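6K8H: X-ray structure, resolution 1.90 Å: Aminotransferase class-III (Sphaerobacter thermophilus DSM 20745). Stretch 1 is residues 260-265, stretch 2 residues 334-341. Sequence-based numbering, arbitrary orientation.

Stretch 1 (260-265) LRSDYG
Stretch 2, residues 334-341: KLTPAEFD

No hydrogen bond joins these two stretches of one chain; two aromatic rings and a proline make most of the contact, which buries 259 Å² summed over both sides. In register, the CA of Asp-263 lies 6.5 Å from the CA of Phe-340, and the CA of Tyr-264 lies 6.4 Å from the CA of Pro-337.

Stretch 1 opens in a 3-10 segment, with Arg-261 at phi/psi -79/-1, extends at Asp-263 (-169/156), and turns sharply at Tyr-264 (-50/-37), with Gly-265 at -110/23. Asp-263, chi1 t, points its CB away from stretch 2, and its carboxylate braces the turn: Gly-265 N donates to Asp-263 OD2 at 2.7 Å.

Stretch 2 runs through Leu-335 (-89/82) and Thr-336 (-89/168) into a helix beginning at Pro-337 (-53/-40). Thr-336, chi1 p, is the N-cap; its OG1 accepts from Glu-339 N at 3.3 Å, satisfying an amide that has no earlier helical carbonyl to use. Proline suits the first turn, where its lack of an amide hydrogen costs nothing. Phe-340 N donates a hydrogen bond to Thr-336 O at 2.9 Å, setting the helical repeat.

Phe-340 (chi1 -81°, chi2 -74°) points toward stretch 1. One face of its flat ring covers backbone, with Phe-340 CE1 3.6 Å from Asp-263 C and Phe-340 CE2 3.6 Å from Tyr-264 CA, while at its edge Phe-340 CE1 comes 3.4 Å from Arg-261 O, where the positive rim of an aromatic can favor a carbonyl oxygen.

Tyr-264 (chi1 -164°, chi2 76°) starts sideways, but its end comes nearer. Pro-337 CG sits over one face of the Tyr-264 ring, 4.3 Å from that ring's centroid and 25° off the normal, a CH-pi contact; Tyr-264 CE1 also meets Pro-337 CD at 3.6 Å. At the tyrosine edge lies Leu-335 O, 3.9 Å from Tyr-264 CE1. The two aromatics meet obliquely, Tyr-264 CD1 to Phe-340 CE2 at 3.8 Å.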

# COMPACT_ATOMS: atom_id res chain seq x y z
N LEU B 260 12.92 4.55 12.38
CA LEU B 260 12.14 5.03 13.52
C LEU B 260 12.40 4.18 14.76
O LEU B 260 12.24 4.68 15.89
CB LEU B 260 10.65 5.03 13.19
CG LEU B 260 9.73 5.87 14.09
CD1 LEU B 260 9.78 7.34 13.73
CD2 LEU B 260 8.28 5.35 14.03
N ARG B 261 12.85 2.95 14.57
CA ARG B 261 13.08 2.03 15.70
C ARG B 261 14.40 2.35 16.42
O ARG B 261 14.70 1.65 17.37
CB ARG B 261 13.10 0.57 15.22
CG ARG B 261 14.37 0.19 14.48
CD ARG B 261 14.83 -1.21 14.82
NE ARG B 261 13.93 -2.25 14.36
CZ ARG B 261 13.99 -3.52 14.73
NH1 ARG B 261 13.12 -4.39 14.25
NH2 ARG B 261 14.91 -3.91 15.58
N SER B 262 15.15 3.36 15.96
CA SER B 262 16.46 3.64 16.56
C SER B 262 16.36 4.23 17.96
O SER B 262 17.35 4.16 18.72
CB SER B 262 17.25 4.59 15.66
OG SER B 262 17.33 4.08 14.35
N ASP B 263 15.20 4.75 18.35
CA ASP B 263 15.09 5.56 19.55
C ASP B 263 13.61 5.79 19.86
O ASP B 263 12.76 5.72 18.96
CB ASP B 263 15.83 6.89 19.37
CG ASP B 263 15.77 7.77 20.59
OD1 ASP B 263 16.63 7.60 21.47
OD2 ASP B 263 14.85 8.62 20.65
N TYR B 264 13.32 6.06 21.14
CA TYR B 264 11.94 6.38 21.53
C TYR B 264 11.34 7.45 20.63
O TYR B 264 10.16 7.37 20.26
CB TYR B 264 11.92 6.81 23.00
CG TYR B 264 10.54 6.81 23.66
CD1 TYR B 264 9.94 5.62 24.05
CD2 TYR B 264 9.86 7.99 23.91
CE1 TYR B 264 8.70 5.60 24.66
CE2 TYR B 264 8.61 7.99 24.53
CZ TYR B 264 8.03 6.79 24.89
OH TYR B 264 6.79 6.77 25.51
N GLY B 265 12.14 8.44 20.23
CA GLY B 265 11.70 9.51 19.36
C GLY B 265 12.28 9.46 17.96
O GLY B 265 12.36 10.49 17.28
N LYS B 334 4.60 -1.64 23.98
CA LYS B 334 5.61 -2.54 24.53
C LYS B 334 7.04 -2.05 24.35
O LYS B 334 7.94 -2.55 25.04
CB LYS B 334 5.45 -3.93 23.91
CG LYS B 334 4.17 -4.63 24.35
CD LYS B 334 3.84 -5.86 23.49
CE LYS B 334 4.97 -6.86 23.46
NZ LYS B 334 4.89 -7.84 24.58
N LEU B 335 7.28 -1.12 23.42
CA LEU B 335 8.60 -0.52 23.19
C LEU B 335 8.75 0.70 24.08
O LEU B 335 8.52 1.84 23.68
CB LEU B 335 8.79 -0.14 21.73
CG LEU B 335 9.15 -1.14 20.65
CD1 LEU B 335 9.23 -0.38 19.33
CD2 LEU B 335 10.45 -1.86 20.97
N THR B 336 9.11 0.45 25.34
CA THR B 336 9.33 1.47 26.36
C THR B 336 10.77 1.95 26.34
O THR B 336 11.64 1.31 25.74
CB THR B 336 9.01 0.87 27.72
OG1 THR B 336 9.90 -0.24 27.94
CG2 THR B 336 7.59 0.35 27.74
N PRO B 337 11.08 3.06 27.04
CA PRO B 337 12.49 3.46 27.18
C PRO B 337 13.39 2.35 27.70
O PRO B 337 14.52 2.18 27.20
CB PRO B 337 12.41 4.65 28.15
CG PRO B 337 11.06 5.27 27.86
CD PRO B 337 10.15 4.08 27.57
N ALA B 338 12.92 1.56 28.67
CA ALA B 338 13.74 0.45 29.17
C ALA B 338 14.01 -0.58 28.07
O ALA B 338 15.11 -1.15 27.99
CB ALA B 338 13.07 -0.21 30.37
N GLU B 339 13.02 -0.83 27.21
CA GLU B 339 13.25 -1.78 26.13
C GLU B 339 14.22 -1.23 25.10
O GLU B 339 15.08 -1.96 24.59
CB GLU B 339 11.92 -2.18 25.49
CG GLU B 339 11.19 -3.23 26.30
CD GLU B 339 12.00 -4.52 26.44
OE1 GLU B 339 12.18 -5.22 25.42
OE2 GLU B 339 12.48 -4.82 27.56
N PHE B 340 14.12 0.07 24.78
CA PHE B 340 15.10 0.65 23.87
C PHE B 340 16.51 0.52 24.44
O PHE B 340 17.44 0.15 23.71
CB PHE B 340 14.75 2.11 23.58
CG PHE B 340 13.68 2.28 22.54
CD1 PHE B 340 13.96 2.07 21.20
CD2 PHE B 340 12.40 2.67 22.90
CE1 PHE B 340 12.96 2.23 20.23
CE2 PHE B 340 11.41 2.82 21.95
CZ PHE B 340 11.69 2.61 20.61
N ASP B 341 16.67 0.79 25.74
CA ASP B 341 17.98 0.67 26.39
C ASP B 341 18.52 -0.76 26.30
O ASP B 341 19.70 -0.98 26.00
CB ASP B 341 17.89 1.08 27.86
CG ASP B 341 17.72 2.58 28.05
OD1 ASP B 341 17.87 3.35 27.07
OD2 ASP B 341 17.43 2.99 29.20